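Local atomic coordinates of nucleoprotein (Human coronavirus NL63, PDB entry 5EPW), a protein that probably packages the positive-strand viral RNA genome into a helical ribonucleocapsid and takes part in virion assembly, represented here by its C-terminal dimerization domain. Residues H47-S52 / E114-F119; L67-P72 / N106-K111; S81-D86 / I94-K99; N35-F40 / D53-G58. All blocks are in the same frame, centred on the assembly; numbering follows the deposited sequence.

Contact 1: residues H47-S52 / E114-F119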
loop_
_atom_site.group_PDB
_atom_site.type_symbol
_atom_site.label_atom_id
_atom_site.label_comp_id
_atom_site.label_asym_id
_atom_site.label_seq_id
_atom_site.Cartn_x
_atom_site.Cartn_y
_atom_site.Cartn_z
ATOM N N HIS B 47 8.669 8.203 -6.145
ATOM C CA HIS B 47 7.400 8.671 -5.558
ATOM C C HIS B 47 6.560 9.275 -6.673
ATOM O O HIS B 47 6.528 10.511 -6.839
ATOM C CB HIS B 47 7.653 9.700 -4.406
ATOM C CG HIS B 47 8.705 9.300 -3.445
ATOM N ND1 HIS B 47 10.062 9.436 -3.685
ATOM C CD2 HIS B 47 8.599 8.762 -2.218
ATOM C CE1 HIS B 47 10.733 9.019 -2.641
ATOM N NE2 HIS B 47 9.891 8.560 -1.732
ATOM N N ASN B 48 6.064 8.420 -7.569
ATOM C CA ASN B 48 5.745 8.882 -8.935
ATOM C C ASN B 48 4.253 9.102 -9.256
ATOM O O ASN B 48 3.930 9.468 -10.402
ATOM C CB ASN B 48 6.367 7.963 -10.009
ATOM C CG ASN B 48 5.935 6.572 -9.932
ATOM O OD1 ASN B 48 5.796 5.941 -8.853
ATOM N ND2 ASN B 48 5.676 5.966 -11.086
ATOM N N MET B 49 3.321 8.765 -8.350
ATOM C CA MET B 49 1.937 8.883 -8.650
ATOM C C MET B 49 1.377 10.291 -8.360
ATOM O O MET B 49 1.598 10.910 -7.340
ATOM C CB MET B 49 1.123 7.946 -7.734
ATOM C CG MET B 49 1.397 6.448 -7.991
ATOM S SD MET B 49 1.247 5.881 -9.697
ATOM C CE MET B 49 -0.509 6.142 -9.889
ATOM N N GLY B 50 0.601 10.782 -9.351
ATOM C CA GLY B 50 -0.305 11.907 -9.140
ATOM C C GLY B 50 0.106 13.154 -9.981
ATOM O O GLY B 50 1.226 13.633 -9.944
ATOM N N ASP B 51 -0.946 13.639 -10.635
ATOM C CA ASP B 51 -0.814 14.907 -11.299
ATOM C C ASP B 51 -0.884 16.119 -10.403
ATOM O O ASP B 51 -0.979 15.997 -9.171
ATOM C CB ASP B 51 -1.871 14.942 -12.460
ATOM C CG ASP B 51 -3.311 15.071 -12.016
ATOM O OD1 ASP B 51 -3.564 15.477 -10.866
ATOM O OD2 ASP B 51 -4.264 14.704 -12.761
ATOM N N SER B 52 -0.846 17.332 -10.950
ATOM C CA SER B 52 -0.761 18.494 -10.128
ATOM C C SER B 52 -2.022 18.669 -9.247
ATOM O O SER B 52 -1.863 19.188 -8.149
ATOM C CB SER B 52 -0.657 19.746 -11.016
ATOM O OG SER B 52 -1.811 19.838 -11.837
ATOM N N GLU B 114 -3.004 7.043 -16.267
ATOM C CA GLU B 114 -2.790 8.463 -16.440
ATOM C C GLU B 114 -2.005 9.125 -15.350
ATOM O O GLU B 114 -1.232 10.043 -15.548
ATOM C CB GLU B 114 -4.172 9.200 -16.588
ATOM C CG GLU B 114 -4.638 9.339 -18.037
ATOM C CD GLU B 114 -6.138 9.671 -18.154
ATOM O OE1 GLU B 114 -6.724 10.251 -17.206
ATOM O OE2 GLU B 114 -6.770 9.235 -19.172
ATOM N N GLN B 115 -2.177 8.623 -14.119
ATOM C CA GLN B 115 -1.540 9.199 -12.988
ATOM C C GLN B 115 -0.053 8.694 -12.785
ATOM O O GLN B 115 0.635 9.314 -11.947
ATOM C CB GLN B 115 -2.318 8.947 -11.675
ATOM C CG GLN B 115 -3.710 9.564 -11.804
ATOM C CD GLN B 115 -3.648 11.055 -11.805
ATOM O OE1 GLN B 115 -2.967 11.703 -10.962
ATOM N NE2 GLN B 115 -4.397 11.682 -12.771
ATOM N N ILE B 116 0.321 7.572 -13.405
ATOM C CA ILE B 116 1.648 6.998 -13.183
ATOM C C ILE B 116 2.658 7.930 -13.779
ATOM O O ILE B 116 2.632 8.192 -15.015
ATOM C CB ILE B 116 1.770 5.600 -13.802
ATOM C CG1 ILE B 116 0.829 4.646 -13.231
ATOM C CG2 ILE B 116 3.201 5.125 -13.660
ATOM C CD1 ILE B 116 0.831 3.277 -13.846
ATOM N N SER B 117 3.575 8.445 -12.990
ATOM C CA SER B 117 4.556 9.411 -13.385
ATOM C C SER B 117 3.986 10.598 -14.163
ATOM O O SER B 117 4.611 11.161 -15.153
ATOM C CB SER B 117 5.659 8.677 -14.237
ATOM O OG SER B 117 6.341 7.683 -13.412
ATOM N N ALA B 118 2.855 11.060 -13.667
ATOM C CA ALA B 118 2.223 12.249 -14.208
ATOM C C ALA B 118 3.060 13.479 -14.158
ATOM O O ALA B 118 2.954 14.420 -15.038
ATOM C CB ALA B 118 0.881 12.436 -13.593
ATOM N N PHE B 119 3.982 13.629 -13.227
ATOM C CA PHE B 119 4.914 14.699 -13.113
ATOM C C PHE B 119 5.799 14.825 -14.374
ATOM O O PHE B 119 6.270 15.945 -14.575
ATOM C CB PHE B 119 5.800 14.607 -11.855
ATOM C CG PHE B 119 6.911 13.595 -11.933
ATOM C CD1 PHE B 119 6.690 12.251 -11.650
ATOM C CD2 PHE B 119 8.222 13.972 -12.231
ATOM C CE1 PHE B 119 7.757 11.287 -11.740
ATOM C CE2 PHE B 119 9.286 13.046 -12.257
ATOM C CZ PHE B 119 9.040 11.690 -12.038
HETATM O O HOH W 1 3.432 12.188 -10.715
#
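The C-terminal dimerization domain of the coronavirus nucleocapsid protein ties residues 47-52 to the chain leaving helix 109-115 through a single beta bridge, Met49 to Ile116, and offers a worked example of one glutamine binding with both backbone and side chain. Gln115 gives its backbone O to Gly50 N in a nearly straight, in-plane bond of 3.0 Å. Its side chain, bent at chi2 (-70°), crosses Asp51 obliquely. There Gln115 OE1 accepts from Asp51 N at 2.8 Å, the donor standing above the carbonyl plane, while Gln115 NE2 donates to Asp51 OD2 at 3.0 Å. The carboxylate and amide planes stand 81° apart, so Asp51 OD2 lies in the plane of the amide but is itself met from above the carboxylate. Asp51 OD1, meanwhile, caps Leu54 N at the start of helix 52-57, so both carboxylate oxygens are used.

Met49 starts out away from the partner segment, but bends at chi2 and chi3 bring it alongside Ile116, SD lying 3.8 Å from Ile116 CG1. The Met49 side chain crosses that of Gln115 at about a right angle, CE touching Gln115 CB; Phe78 of the second subunit also packs on this methionine. Asn48 spans the interface. Its ND2 donates to Ser117 OG at 3.0 Å, with the hydroxyl in the amide plane, and its OD1 accepts from Val83 N of the second subunit. Asn48 CB meets the edge of the Phe119 ring. Beside that edge a water accepts from Phe119 N and donates to both Asn48 O and Gly50 O, reaching the latter at 2.7 Å.

Contact 2: residues L67-P72 / N106-K111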
loop_
_atom_site.group_PDB
_atom_site.type_symbol
_atom_site.label_atom_id
_atom_site.label_comp_id
_atom_site.label_asym_id
_atom_site.label_seq_id
_atom_site.Cartn_x
_atom_site.Cartn_y
_atom_site.Cartn_z
ATOM N N LEU B 67 -9.316 6.454 -8.238
ATOM C CA LEU B 67 -7.936 5.898 -8.051
ATOM C C LEU B 67 -7.973 4.925 -6.926
ATOM O O LEU B 67 -7.286 3.840 -6.953
ATOM C CB LEU B 67 -6.959 7.035 -7.843
ATOM C CG LEU B 67 -6.790 7.895 -9.066
ATOM C CD1 LEU B 67 -6.198 9.186 -8.705
ATOM C CD2 LEU B 67 -5.953 7.210 -10.106
ATOM N N ALA B 68 -8.678 5.241 -5.836
ATOM C CA ALA B 68 -8.762 4.368 -4.690
ATOM C C ALA B 68 -9.304 2.977 -4.969
ATOM O O ALA B 68 -9.102 2.007 -4.194
ATOM C CB ALA B 68 -9.497 5.040 -3.534
ATOM N N GLU B 69 -10.091 2.875 -6.046
ATOM C CA GLU B 69 -10.586 1.541 -6.399
ATOM C C GLU B 69 -9.452 0.529 -6.701
ATOM O O GLU B 69 -9.709 -0.725 -6.630
ATOM C CB GLU B 69 -11.469 1.620 -7.661
ATOM C CG GLU B 69 -12.771 2.399 -7.381
ATOM C CD GLU B 69 -13.699 1.742 -6.508
ATOM O OE1 GLU B 69 -14.218 0.701 -6.907
ATOM O OE2 GLU B 69 -13.789 2.052 -5.316
ATOM N N LEU B 70 -8.267 1.036 -7.025
ATOM C CA LEU B 70 -7.090 0.249 -7.452
ATOM C C LEU B 70 -5.910 0.341 -6.431
ATOM O O LEU B 70 -4.789 0.026 -6.760
ATOM C CB LEU B 70 -6.611 0.563 -8.824
ATOM C CG LEU B 70 -7.601 0.210 -9.939
ATOM C CD1 LEU B 70 -7.016 0.523 -11.244
ATOM C CD2 LEU B 70 -8.172 -1.227 -9.854
ATOM N N ILE B 71 -6.242 0.660 -5.157
ATOM C CA ILE B 71 -5.204 0.722 -4.076
ATOM C C ILE B 71 -5.590 -0.372 -3.110
ATOM O O ILE B 71 -6.729 -0.408 -2.578
ATOM C CB ILE B 71 -5.186 2.117 -3.341
ATOM C CG1 ILE B 71 -5.045 3.290 -4.295
ATOM C CG2 ILE B 71 -4.051 2.012 -2.279
ATOM C CD1 ILE B 71 -5.218 4.618 -3.637
ATOM N N PRO B 72 -4.663 -1.366 -2.773
ATOM C CA PRO B 72 -5.066 -2.321 -1.734
ATOM C C PRO B 72 -5.339 -1.784 -0.375
ATOM O O PRO B 72 -4.684 -0.742 0.024
ATOM C CB PRO B 72 -3.850 -3.249 -1.602
ATOM C CG PRO B 72 -2.797 -2.400 -2.100
ATOM C CD PRO B 72 -3.293 -1.498 -3.214
ATOM N N ASN B 106 -10.876 -3.392 -17.025
ATOM C CA ASN B 106 -11.286 -2.732 -15.842
ATOM C C ASN B 106 -11.434 -1.266 -16.182
ATOM O O ASN B 106 -10.563 -0.626 -16.686
ATOM C CB ASN B 106 -10.223 -2.930 -14.739
ATOM C CG ASN B 106 -10.662 -2.297 -13.438
ATOM O OD1 ASN B 106 -10.806 -1.072 -13.408
ATOM N ND2 ASN B 106 -10.723 -3.063 -12.377
ATOM N N LYS B 107 -12.627 -0.720 -15.808
ATOM C CA LYS B 107 -12.922 0.626 -16.208
ATOM C C LYS B 107 -12.179 1.710 -15.443
ATOM O O LYS B 107 -12.138 2.815 -15.818
ATOM C CB LYS B 107 -14.451 0.883 -16.045
ATOM C CG LYS B 107 -15.337 0.228 -17.111
ATOM C CD LYS B 107 -16.848 0.518 -16.811
ATOM C CE LYS B 107 -17.758 -0.656 -17.096
ATOM N NZ LYS B 107 -17.308 -1.475 -18.226
ATOM N N ASN B 108 -11.557 1.307 -14.350
ATOM C CA ASN B 108 -10.800 2.239 -13.518
ATOM C C ASN B 108 -9.331 2.250 -13.854
ATOM O O ASN B 108 -8.616 3.149 -13.438
ATOM C CB ASN B 108 -11.023 1.836 -12.077
ATOM C CG ASN B 108 -12.475 1.894 -11.672
ATOM O OD1 ASN B 108 -13.212 2.852 -12.026
ATOM N ND2 ASN B 108 -12.928 0.924 -10.928
ATOM N N LEU B 109 -8.893 1.326 -14.664
ATOM C CA LEU B 109 -7.480 1.185 -14.990
ATOM C C LEU B 109 -6.924 2.387 -15.795
ATOM O O LEU B 109 -5.841 2.954 -15.593
ATOM C CB LEU B 109 -7.205 -0.175 -15.694
ATOM C CG LEU B 109 -5.813 -0.533 -16.097
ATOM C CD1 LEU B 109 -4.849 -0.602 -14.889
ATOM C CD2 LEU B 109 -5.881 -1.862 -16.799
ATOM N N PRO B 110 -7.671 2.911 -16.822
ATOM C CA PRO B 110 -7.082 3.995 -17.552
ATOM C C PRO B 110 -6.776 5.272 -16.726
ATOM O O PRO B 110 -5.770 5.911 -16.970
ATOM C CB PRO B 110 -8.147 4.337 -18.627
ATOM C CG PRO B 110 -8.875 3.072 -18.742
ATOM C CD PRO B 110 -8.927 2.375 -17.433
ATOM N N LYS B 111 -7.662 5.601 -15.778
ATOM C CA LYS B 111 -7.402 6.735 -14.871
ATOM C C LYS B 111 -6.115 6.512 -14.040
ATOM O O LYS B 111 -5.343 7.436 -13.865
ATOM C CB LYS B 111 -8.584 6.827 -13.942
ATOM C CG LYS B 111 -8.502 7.949 -12.849
ATOM C CD LYS B 111 -8.386 9.306 -13.462
ATOM C CE LYS B 111 -8.501 10.458 -12.450
ATOM N NZ LYS B 111 -8.426 11.757 -13.193
HETATM O O HOH W 2 -15.473 0.503 -9.286
#
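Leu67, in the last part of helix 64-68, opens a contact that relies on packing, with no direct hydrogen bond between the segments. The Leu67 side chain crosses that of Lys111 at about a right angle, CD2 meeting CG of the lysine at 3.8 Å. Lys111 offers this aliphatic surface because its CG is anti to the backbone N (chi1 178°) and the chain bends at chi2.

From Ala68 to Ile71 the chain makes a type I turn, and Glu69 points toward the partner segment. Its CB lies 3.6 Å from Asn108 ND2, the carboxylate and amide planes being 82° apart. A water joins the polar ends, donating to Glu69 OE1 at 2.7 Å and accepting from Asn108 ND2, whereas Asn108 OD1 is taken by Gln66.

Leu70 carries the largest share of the contact. Its CD1 rests on the backbone of Asn108 and Leu109, 3.8 Å from Leu109 CA, and its CD2 comes tip to tip with Asn106 ND2. Asn106 OD1 accepts in plane from Asn108 N at 2.7 Å, a capping bond that fixes the rotation of its amide. Leu70 O binds Tyr96 OH of the second subunit, and Ile71 and Pro72 pack on Gln74 and Leu77 of that subunit. Here, then, the turn that follows helix 64-68 packs on the turn that leads into helix 109-115, within the intertwined dimer of the coronavirus nucleocapsid C-terminal domain.

Contact 3: residues S81-D86 / I94-K99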
loop_
_atom_site.group_PDB
_atom_site.type_symbol
_atom_site.label_atom_id
_atom_site.label_comp_id
_atom_site.label_asym_id
_atom_site.label_seq_id
_atom_site.Cartn_x
_atom_site.Cartn_y
_atom_site.Cartn_z
ATOM N N SER B 81 1.731 -9.219 0.284
ATOM C CA SER B 81 3.001 -8.593 -0.180
ATOM C C SER B 81 4.199 -9.460 0.179
ATOM O O SER B 81 4.177 -10.285 1.115
ATOM C CB SER B 81 3.234 -7.211 0.503
ATOM O OG SER B 81 2.197 -6.254 0.212
ATOM N N GLU B 82 5.295 -9.145 -0.460
ATOM C CA GLU B 82 6.604 -9.588 0.010
ATOM C C GLU B 82 7.180 -8.449 0.830
ATOM O O GLU B 82 7.402 -7.333 0.329
ATOM C CB GLU B 82 7.556 -9.939 -1.176
ATOM C CG GLU B 82 8.950 -10.404 -0.717
ATOM C CD GLU B 82 9.785 -10.991 -1.856
ATOM O OE1 GLU B 82 9.250 -11.152 -2.943
ATOM O OE2 GLU B 82 10.977 -11.278 -1.575
ATOM N N VAL B 83 7.542 -8.691 2.111
ATOM C CA VAL B 83 8.033 -7.712 3.006
ATOM C C VAL B 83 9.458 -7.988 3.464
ATOM O O VAL B 83 9.776 -9.175 3.719
ATOM C CB VAL B 83 7.118 -7.615 4.268
ATOM C CG1 VAL B 83 7.702 -6.666 5.334
ATOM C CG2 VAL B 83 5.698 -7.207 3.944
ATOM N N SER B 84 10.286 -6.948 3.474
ATOM C CA SER B 84 11.704 -7.082 3.955
ATOM C C SER B 84 12.083 -5.896 4.755
ATOM O O SER B 84 11.367 -4.878 4.777
ATOM C CB SER B 84 12.602 -7.254 2.806
ATOM O OG SER B 84 12.804 -6.026 2.137
ATOM N N THR B 85 13.245 -6.024 5.456
ATOM C CA THR B 85 13.758 -4.964 6.301
ATOM C C THR B 85 15.252 -4.785 6.041
ATOM O O THR B 85 15.967 -5.705 5.594
ATOM C CB THR B 85 13.556 -5.173 7.790
ATOM O OG1 THR B 85 14.242 -6.389 8.192
ATOM C CG2 THR B 85 12.109 -5.250 8.196
ATOM N N ASP B 86 15.661 -3.534 6.174
ATOM C CA ASP B 86 17.081 -3.183 6.157
ATOM C C ASP B 86 17.306 -2.183 7.226
ATOM O O ASP B 86 16.574 -1.271 7.447
ATOM C CB ASP B 86 17.478 -2.562 4.857
ATOM C CG ASP B 86 17.256 -3.464 3.656
ATOM O OD1 ASP B 86 18.218 -4.220 3.294
ATOM O OD2 ASP B 86 16.206 -3.397 2.981
ATOM N N ILE B 94 11.309 -0.654 6.396
ATOM C CA ILE B 94 10.436 -1.783 5.980
ATOM C C ILE B 94 10.043 -1.505 4.496
ATOM O O ILE B 94 9.629 -0.380 4.168
ATOM C CB ILE B 94 9.130 -1.877 6.777
ATOM C CG1 ILE B 94 9.443 -2.041 8.324
ATOM C CG2 ILE B 94 8.364 -3.097 6.347
ATOM C CD1 ILE B 94 8.267 -1.861 9.286
ATOM N N THR B 95 10.268 -2.541 3.662
ATOM C CA THR B 95 9.821 -2.495 2.273
ATOM C C THR B 95 8.675 -3.459 2.061
ATOM O O THR B 95 8.752 -4.673 2.425
ATOM C CB THR B 95 10.929 -2.870 1.307
ATOM O OG1 THR B 95 12.079 -1.999 1.438
ATOM C CG2 THR B 95 10.472 -2.752 -0.120
ATOM N N TYR B 96 7.556 -2.951 1.507
ATOM C CA TYR B 96 6.461 -3.748 0.975
ATOM C C TYR B 96 6.571 -3.739 -0.543
ATOM O O TYR B 96 6.575 -2.651 -1.139
ATOM C CB TYR B 96 5.091 -3.215 1.374
ATOM C CG TYR B 96 4.722 -3.226 2.837
ATOM C CD1 TYR B 96 5.192 -2.235 3.710
ATOM C CD2 TYR B 96 3.762 -4.173 3.285
ATOM C CE1 TYR B 96 4.719 -2.210 5.019
ATOM C CE2 TYR B 96 3.273 -4.133 4.605
ATOM C CZ TYR B 96 3.809 -3.191 5.428
ATOM O OH TYR B 96 3.323 -3.134 6.748
ATOM N N THR B 97 6.587 -4.928 -1.124
ATOM C CA THR B 97 6.492 -5.006 -2.627
ATOM C C THR B 97 5.208 -5.741 -2.875
ATOM O O THR B 97 5.030 -6.948 -2.470
ATOM C CB THR B 97 7.697 -5.789 -3.209
ATOM O OG1 THR B 97 8.896 -5.109 -2.852
ATOM C CG2 THR B 97 7.567 -5.796 -4.765
ATOM N N TYR B 98 4.230 -5.089 -3.485
ATOM C CA TYR B 98 2.855 -5.617 -3.652
ATOM C C TYR B 98 2.562 -5.657 -5.177
ATOM O O TYR B 98 2.648 -4.613 -5.815
ATOM C CB TYR B 98 1.847 -4.744 -2.874
ATOM C CG TYR B 98 0.429 -5.245 -3.067
ATOM C CD1 TYR B 98 -0.016 -6.335 -2.359
ATOM C CD2 TYR B 98 -0.372 -4.713 -4.077
ATOM C CE1 TYR B 98 -1.326 -6.887 -2.625
ATOM C CE2 TYR B 98 -1.632 -5.206 -4.297
ATOM C CZ TYR B 98 -2.099 -6.263 -3.580
ATOM O OH TYR B 98 -3.370 -6.735 -3.860
ATOM N N LYS B 99 2.106 -6.798 -5.667
ATOM C CA LYS B 99 1.768 -6.961 -7.092
ATOM C C LYS B 99 0.284 -7.320 -7.199
ATOM O O LYS B 99 -0.199 -8.200 -6.476
ATOM C CB LYS B 99 2.584 -8.088 -7.658
ATOM C CG LYS B 99 4.044 -7.715 -7.700
ATOM C CD LYS B 99 4.923 -8.882 -8.184
ATOM C CE LYS B 99 6.390 -8.523 -8.104
ATOM N NZ LYS B 99 7.187 -9.662 -8.753
HETATM O O HOH W 3 9.828 -6.342 -0.584
HETATM O O HOH W 4 13.890 -2.200 3.424
#
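Residues 82-86 and 94-99, parts of strands 82-88 and 91-103, run antiparallel, their axes 4.7 Å apart at closest approach and 158° between directions. Two hydrogen-bonded pairs, Glu82-Thr97 and Ser84-Thr95, each close a two-way ring of backbone bonds lying in the carbonyl planes. The straightest joins Thr95 N to Ser84 O at 2.8 Å. Between and beyond them, Val83-Tyr96 and Thr85-Ile94 are non-hydrogen-bonded pairs.

These last four residues share one face of the sheet. Val83 has CG1 anti to the backbone N (chi1 174°), which turns one methyl to each neighbour across the strand pair: CG1 meets Ile94 CG2 at 3.8 Å and CG2 meets Tyr96 CD2 at 3.7 Å. Here the hairpin shows how a sheet becomes a dimer interface, for residues 94-99 also pair antiparallel with a strand of the second subunit, and Tyr96 OH binds Leu70 O of that subunit.

The other face carries Glu82, Ser84, Thr95 and Thr97. A water donates to Glu82 O and sits 2.7 Å from Thr97 OG1, while Glu82 OE1 accepts from Asn46 of the second subunit. Ser81 OG, bonded to Leu77 O, meets the edge of the Tyr98 ring at CD1, 3.4 Å away.

Contact 4: residues N35-F40 / D53-G58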
loop_
_atom_site.group_PDB
_atom_site.type_symbol
_atom_site.label_atom_id
_atom_site.label_comp_id
_atom_site.label_asym_id
_atom_site.label_seq_id
_atom_site.Cartn_x
_atom_site.Cartn_y
_atom_site.Cartn_z
ATOM N N ASN B 35 -0.844 19.263 2.005
ATOM C CA ASN B 35 -0.906 18.543 0.727
ATOM C C ASN B 35 0.164 17.427 0.596
ATOM O O ASN B 35 0.838 17.075 1.564
ATOM C CB ASN B 35 -0.913 19.544 -0.411
ATOM C CG ASN B 35 0.431 20.226 -0.596
ATOM O OD1 ASN B 35 1.528 19.746 -0.174
ATOM N ND2 ASN B 35 0.351 21.445 -1.223
ATOM N N VAL B 36 0.244 16.865 -0.597
ATOM C CA VAL B 36 1.127 15.744 -0.808
ATOM C C VAL B 36 2.622 16.103 -0.585
ATOM O O VAL B 36 3.402 15.297 -0.102
ATOM C CB VAL B 36 0.888 15.114 -2.206
ATOM C CG1 VAL B 36 1.947 14.094 -2.588
ATOM C CG2 VAL B 36 -0.487 14.533 -2.237
ATOM N N ILE B 37 3.005 17.292 -1.055
ATOM C CA ILE B 37 4.361 17.731 -0.815
ATOM C C ILE B 37 4.686 17.926 0.678
ATOM O O ILE B 37 5.766 17.528 1.159
ATOM C CB ILE B 37 4.636 19.066 -1.569
ATOM C CG1 ILE B 37 4.573 18.889 -3.059
ATOM C CG2 ILE B 37 5.922 19.755 -1.059
ATOM C CD1 ILE B 37 4.458 20.180 -3.860
ATOM N N GLN B 38 3.702 18.455 1.436
ATOM C CA GLN B 38 3.847 18.691 2.844
ATOM C C GLN B 38 3.907 17.375 3.634
ATOM O O GLN B 38 4.705 17.192 4.516
ATOM C CB GLN B 38 2.707 19.643 3.302
ATOM C CG GLN B 38 2.740 21.066 2.660
ATOM C CD GLN B 38 1.472 21.901 3.002
ATOM O OE1 GLN B 38 0.395 21.813 2.362
ATOM N NE2 GLN B 38 1.589 22.712 4.066
ATOM N N CYS B 39 3.050 16.407 3.290
ATOM C CA CYS B 39 2.992 15.144 4.012
ATOM C C CYS B 39 4.044 14.126 3.619
ATOM O O CYS B 39 4.510 13.399 4.467
ATOM C CB CYS B 39 1.629 14.431 3.794
ATOM S SG CYS B 39 0.208 15.278 4.524
ATOM N N PHE B 40 4.418 14.108 2.329
ATOM C CA PHE B 40 5.288 13.122 1.803
ATOM C C PHE B 40 6.535 13.770 1.232
ATOM O O PHE B 40 7.483 14.035 1.955
ATOM C CB PHE B 40 4.514 12.179 0.850
ATOM C CG PHE B 40 3.262 11.594 1.447
ATOM C CD1 PHE B 40 3.325 10.781 2.537
ATOM C CD2 PHE B 40 2.020 11.833 0.931
ATOM C CE1 PHE B 40 2.138 10.216 3.074
ATOM C CE2 PHE B 40 0.819 11.303 1.485
ATOM C CZ PHE B 40 0.928 10.519 2.608
ATOM N N ASP B 53 -3.194 18.266 -9.711
ATOM C CA ASP B 53 -4.439 18.358 -8.924
ATOM C C ASP B 53 -4.404 17.382 -7.708
ATOM O O ASP B 53 -4.757 17.742 -6.567
ATOM C CB ASP B 53 -5.684 18.062 -9.768
ATOM C CG ASP B 53 -6.967 18.311 -8.990
ATOM O OD1 ASP B 53 -7.159 19.416 -8.503
ATOM O OD2 ASP B 53 -7.809 17.428 -8.786
ATOM N N LEU B 54 -3.916 16.158 -8.003
ATOM C CA LEU B 54 -3.758 15.193 -6.914
ATOM C C LEU B 54 -2.743 15.670 -5.914
ATOM O O LEU B 54 -2.888 15.438 -4.657
ATOM C CB LEU B 54 -3.402 13.841 -7.464
ATOM C CG LEU B 54 -4.523 12.918 -7.810
ATOM C CD1 LEU B 54 -5.282 12.309 -6.661
ATOM C CD2 LEU B 54 -5.489 13.513 -8.819
ATOM N N VAL B 55 -1.636 16.213 -6.343
ATOM C CA VAL B 55 -0.617 16.733 -5.470
ATOM C C VAL B 55 -1.157 17.879 -4.562
ATOM O O VAL B 55 -0.912 17.923 -3.356
ATOM C CB VAL B 55 0.678 17.162 -6.241
ATOM C CG1 VAL B 55 1.567 17.945 -5.322
ATOM C CG2 VAL B 55 1.343 15.910 -6.862
ATOM N N GLN B 56 -1.888 18.796 -5.199
ATOM C CA GLN B 56 -2.466 19.968 -4.517
ATOM C C GLN B 56 -3.538 19.654 -3.503
ATOM O O GLN B 56 -3.654 20.309 -2.486
ATOM C CB GLN B 56 -3.110 20.873 -5.610
ATOM C CG GLN B 56 -3.836 22.094 -5.103
ATOM C CD GLN B 56 -4.156 23.094 -6.190
ATOM O OE1 GLN B 56 -3.495 24.091 -6.294
ATOM N NE2 GLN B 56 -5.197 22.859 -6.938
ATOM N N ASN B 57 -4.368 18.669 -3.829
ATOM C CA ASN B 57 -5.633 18.414 -3.113
ATOM C C ASN B 57 -5.657 17.054 -2.362
ATOM O O ASN B 57 -6.498 16.816 -1.547
ATOM C CB ASN B 57 -6.808 18.530 -4.051
ATOM C CG ASN B 57 -6.999 19.956 -4.518
ATOM O OD1 ASN B 57 -7.214 20.831 -3.688
ATOM N ND2 ASN B 57 -6.801 20.210 -5.797
ATOM N N GLY B 58 -4.612 16.228 -2.593
ATOM C CA GLY B 58 -4.554 14.929 -1.913
ATOM C C GLY B 58 -5.833 14.131 -2.092
ATOM O O GLY B 58 -6.382 13.971 -3.252
HETATM O O HOH W 5 -2.462 22.516 -1.433
#
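A single backbone bond passes directly from the first turn of one helix to the last turn of another: Val36 N donates to Val55 O at 3.2 Å, in the carbonyl plane. In this way the short helix 36-39, which opens with a capping box, is docked on helix 52-57 of the nucleocapsid dimerization domain. The example shows how an N-H of a helix's first turn can be satisfied by a carbonyl of another helix's last turn.

Asn35 is the N-cap, and its CG sits in the crowded position between backbone N and carbonyl carbon (chi1 71°). That rotation lets Asn35 OD1 accept from Gln38 N at 3.0 Å, nearly along the C=O axis. Gln38 OE1 returns the favour by accepting from Asn35 N, the donor lying above its carbonyl plane. Asn35 CB, meanwhile, packs against the carbonyl oxygens Val55 O and Gln56 O.

Apolar groups flank the bond. Val36 CG2 rests on Leu54 O at 3.5 Å, near Gly58, where the chain leaves the helix with positive phi; Phe79 of the second subunit packs on both Val36 and Leu54. The side chains of Ile37 and Val55 cross obliquely, Val55 CG1 lying 3.9 Å from Ile37 CG1. A water accepts from Asn35 ND2 and donates to Gln56 O at 2.7 Å.

In the fold
From the N terminus, residues 35-40 open the first loop, which contact 4 closes at 53-58. Before it closes, residues 47-52 have begun contact 1, whose partner arrives only at 114-119, so the two cross; they touch where Leu54 CG packs on Gln115 OE1. Contact 2 begins at 67-72 and closes at 106-111, within the span of contact 1, and its Leu67 packs on Gln115 and Leu54. Innermost is contact 3, the hairpin, enclosed by both and reached by Pro72 packing on Tyr98. Contacts 1, 2 and 4 therefore gather helices 36-39, 52-57, 64-68 and 109-115 into one body, from which the hairpin extends. All four contacts touch the second subunit.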